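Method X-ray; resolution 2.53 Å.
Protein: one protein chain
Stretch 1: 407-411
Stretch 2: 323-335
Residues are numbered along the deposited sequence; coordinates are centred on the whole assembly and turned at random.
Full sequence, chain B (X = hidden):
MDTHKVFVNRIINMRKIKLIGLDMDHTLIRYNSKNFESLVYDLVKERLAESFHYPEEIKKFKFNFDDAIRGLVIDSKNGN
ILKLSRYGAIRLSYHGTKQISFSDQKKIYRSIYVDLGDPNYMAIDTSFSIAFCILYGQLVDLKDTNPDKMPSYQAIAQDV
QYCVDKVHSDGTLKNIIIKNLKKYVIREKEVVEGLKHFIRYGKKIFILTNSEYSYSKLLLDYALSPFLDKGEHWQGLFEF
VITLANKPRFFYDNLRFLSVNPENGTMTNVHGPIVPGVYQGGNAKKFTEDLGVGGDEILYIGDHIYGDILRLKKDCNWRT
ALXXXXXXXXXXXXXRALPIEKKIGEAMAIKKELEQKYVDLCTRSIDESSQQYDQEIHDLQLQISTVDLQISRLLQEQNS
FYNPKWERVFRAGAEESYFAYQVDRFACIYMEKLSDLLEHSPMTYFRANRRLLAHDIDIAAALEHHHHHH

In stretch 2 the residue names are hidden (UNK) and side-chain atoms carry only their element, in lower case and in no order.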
# COMPACT_ATOMS: atom_id res chain seq x y z
N GLU B 407 16.47 -25.04 18.16
CA GLU B 407 16.22 -26.24 17.39
C GLU B 407 16.81 -26.05 15.99
O GLU B 407 17.73 -25.25 15.82
CB GLU B 407 14.72 -26.54 17.36
CG GLU B 407 14.21 -27.19 18.65
CD GLU B 407 12.76 -26.82 19.01
OE1 GLU B 407 12.21 -27.41 19.97
OE2 GLU B 407 12.17 -25.94 18.33
N ARG B 408 16.27 -26.75 15.00
CA ARG B 408 16.77 -26.68 13.62
C ARG B 408 16.48 -25.42 12.82
O ARG B 408 15.48 -24.73 13.03
CB ARG B 408 16.24 -27.87 12.81
CG ARG B 408 17.04 -29.13 13.01
CD ARG B 408 16.38 -30.32 12.38
NE ARG B 408 15.51 -30.99 13.33
CZ ARG B 408 14.85 -32.11 13.07
NH1 ARG B 408 14.97 -32.67 11.87
NH2 ARG B 408 14.08 -32.67 13.99
N VAL B 409 17.38 -25.14 11.89
CA VAL B 409 17.25 -23.98 11.02
C VAL B 409 16.11 -24.19 10.04
O VAL B 409 15.34 -23.26 9.80
CB VAL B 409 18.55 -23.74 10.21
CG1 VAL B 409 18.31 -22.75 9.10
CG2 VAL B 409 19.65 -23.23 11.14
N PHE B 410 15.98 -25.40 9.49
CA PHE B 410 14.95 -25.69 8.50
C PHE B 410 13.61 -26.18 9.02
O PHE B 410 12.63 -26.24 8.27
CB PHE B 410 15.50 -26.68 7.46
CG PHE B 410 16.59 -26.11 6.57
CD1 PHE B 410 16.27 -25.55 5.33
CD2 PHE B 410 17.93 -26.13 6.97
CE1 PHE B 410 17.27 -25.04 4.51
CE2 PHE B 410 18.92 -25.61 6.15
CZ PHE B 410 18.60 -25.06 4.92
N ARG B 411 13.53 -26.53 10.29
CA ARG B 411 12.27 -27.03 10.84
C ARG B 411 11.73 -26.17 11.96
O ARG B 411 12.48 -25.70 12.81
CB ARG B 411 12.45 -28.47 11.35
CG ARG B 411 12.71 -29.51 10.27
CD ARG B 411 11.50 -29.72 9.35
NE ARG B 411 11.80 -29.35 7.96
CZ ARG B 411 12.51 -30.09 7.10
NH1 ARG B 411 13.00 -31.26 7.48
NH2 ARG B 411 12.71 -29.66 5.86
N UNK B 323 23.65 -20.94 -1.51
CA UNK B 323 24.63 -21.68 -0.74
C UNK B 323 24.24 -21.38 0.71
O UNK B 323 24.12 -20.21 1.09
c UNK B 323 26.05 -21.16 -1.03
c UNK B 323 26.62 -21.88 -2.24
c UNK B 323 26.93 -21.39 0.15
N UNK B 324 23.97 -22.42 1.50
CA UNK B 324 23.61 -22.24 2.90
C UNK B 324 24.66 -22.90 3.79
O UNK B 324 24.60 -24.09 4.07
c UNK B 324 21.22 -22.30 2.21
c UNK B 324 22.24 -22.84 3.20
c UNK B 324 21.81 -22.51 4.61
N UNK B 325 25.64 -22.11 4.21
CA UNK B 325 26.74 -22.58 5.04
C UNK B 325 26.30 -23.45 6.22
O UNK B 325 26.93 -24.46 6.50
c UNK B 325 28.60 -21.71 6.61
c UNK B 325 27.55 -21.38 5.55
o UNK B 325 30.24 -23.07 5.51
o UNK B 325 30.81 -21.01 6.07
c UNK B 325 29.98 -21.95 6.02
N UNK B 326 25.22 -23.07 6.90
CA UNK B 326 24.75 -23.81 8.06
C UNK B 326 24.28 -25.24 7.81
O UNK B 326 24.14 -26.01 8.76
c UNK B 326 24.08 -21.72 9.35
c UNK B 326 23.64 -23.05 8.78
c UNK B 326 24.10 -20.59 8.34
o UNK B 326 24.24 -19.41 8.77
o UNK B 326 23.96 -20.87 7.13
N UNK B 327 24.04 -25.61 6.56
CA UNK B 327 23.63 -26.98 6.26
C UNK B 327 24.66 -27.93 6.83
O UNK B 327 24.33 -29.06 7.19
c UNK B 327 21.22 -28.04 4.64
c UNK B 327 23.57 -27.22 4.76
c UNK B 327 22.49 -27.42 2.57
c UNK B 327 22.24 -27.10 4.04
N UNK B 328 25.91 -27.48 6.89
CA UNK B 328 26.97 -28.31 7.43
C UNK B 328 26.55 -28.95 8.75
O UNK B 328 26.33 -30.17 8.84
N UNK B 329 26.40 -28.12 9.77
CA UNK B 329 26.00 -28.64 11.06
C UNK B 329 24.60 -29.26 11.13
O UNK B 329 24.41 -30.23 11.85
c UNK B 329 27.74 -29.27 13.26
c UNK B 329 27.51 -27.78 12.88
o UNK B 329 28.78 -29.86 12.87
c UNK B 329 26.20 -27.58 12.14
o UNK B 329 26.87 -29.86 13.96
N UNK B 330 23.63 -28.73 10.39
CA UNK B 330 22.29 -29.32 10.42
C UNK B 330 22.34 -30.78 9.99
O UNK B 330 21.81 -31.66 10.67
c UNK B 330 19.47 -27.38 10.63
c UNK B 330 21.35 -28.57 9.47
c UNK B 330 20.83 -27.26 9.99
o UNK B 330 18.53 -27.88 9.97
o UNK B 330 19.33 -26.96 11.79
N UNK B 331 22.96 -31.05 8.85
CA UNK B 331 23.07 -32.42 8.35
C UNK B 331 23.81 -33.26 9.38
O UNK B 331 23.35 -34.33 9.77
c UNK B 331 23.78 -33.91 6.44
c UNK B 331 23.35 -31.47 6.01
c UNK B 331 23.87 -32.50 7.02
c UNK B 331 22.03 -31.80 5.42
N UNK B 332 24.97 -32.76 9.82
CA UNK B 332 25.78 -33.48 10.80
C UNK B 332 24.94 -33.84 12.01
O UNK B 332 25.07 -34.93 12.56
c UNK B 332 26.99 -32.64 11.22
N UNK B 333 24.08 -32.92 12.42
CA UNK B 333 23.21 -33.17 13.56
C UNK B 333 22.05 -34.13 13.28
O UNK B 333 21.66 -34.91 14.15
o UNK B 333 23.69 -31.13 14.76
c UNK B 333 22.66 -31.85 14.10
N UNK B 334 21.49 -34.10 12.08
CA UNK B 334 20.37 -35.00 11.79
C UNK B 334 20.87 -36.45 11.73
O UNK B 334 20.13 -37.39 12.04
c UNK B 334 18.51 -32.78 9.13
c UNK B 334 19.70 -34.61 10.47
o UNK B 334 17.40 -33.20 8.77
c UNK B 334 19.12 -33.19 10.47
n UNK B 334 19.24 -31.97 8.37
N UNK B 335 22.14 -36.62 11.35
CA UNK B 335 22.76 -37.92 11.26
C UNK B 335 23.03 -38.45 12.67
O UNK B 335 22.82 -39.63 12.96
c UNK B 335 24.74 -39.22 10.45
c UNK B 335 25.14 -37.13 8.30
c UNK B 335 24.10 -37.84 10.52
c UNK B 335 23.89 -37.24 9.13

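Position 323 carries three side-chain carbons, one bearing the other two, and lies beyond reach of stretch 1; a fork at the first carbon identifies V323. Position 324 repeats this pattern, three carbons branched at CB, but here the bond from CA points toward stretch 1 and one terminal carbon lies near the ring of F410. This is V324, whose CG1 is 4.1 Å from F410 CZ.

At 325, three carbons end in two oxygens, the carboxylate of a glutamate; E325 stays out of reach. Position 326 has the same composition and is likewise a glutamate, E326; it points toward stretch 1 without coming into contact. Position 327 has four carbons forked at the second, which defines leucine. The CA-to-CB bond of L327 runs sideways, yet the end of the side chain comes nearer, with CD2 3.7 Å from F410 CE2. L327 also closes a type I turn begun at V324, its N donating to V324 O at 3.0 Å, so both apolar partners of the ring belong to one turn.

No side-chain atoms follow CA at 328, hence G328. Position 329 shows three carbons, the third carrying two oxygens, and lies out of reach of stretch 1: E329. The same set of atoms occurs at 330, but there it faces stretch 1, and one oxygen lies 2.7 Å from V409 N. The paired oxygens on the third carbon make it E330.

Position 331 has four carbons forked at the first, with one arm two carbons long, and touches nothing on stretch 1: I331. A single carbon at 332 gives A332. One carbon and one oxygen at 333 give S333, which does not touch stretch 1. At 334, three carbons end in one oxygen and one nitrogen, an amide, with the oxygen near the guanidinium of R408. This is Q334; its OE1 lies 4.0 Å from R408 NH1, near the guanidinium plane but not counted as a hydrogen bond. Position 335 again has four carbons forked at the first, with one longer arm, and is remote: I335.

The contact centres on E330. V409 N donates to E330 OE2 at 2.7 Å with a nearly straight angle of 169°, so the carboxylate of a helical residue accepts a backbone amide from a segment lacking regular structure. E330 OE1 meets the edge of the F410 ring, 3.5 Å from F410 CD2, while V324 and L327 supply apolar packing for the same ring. The hydrogen bond thus holds the backbone at V409, while the ring of the next residue, F410, packs against V324 and L327.

Stretch 2 323-335: VVEELGEEIASQI
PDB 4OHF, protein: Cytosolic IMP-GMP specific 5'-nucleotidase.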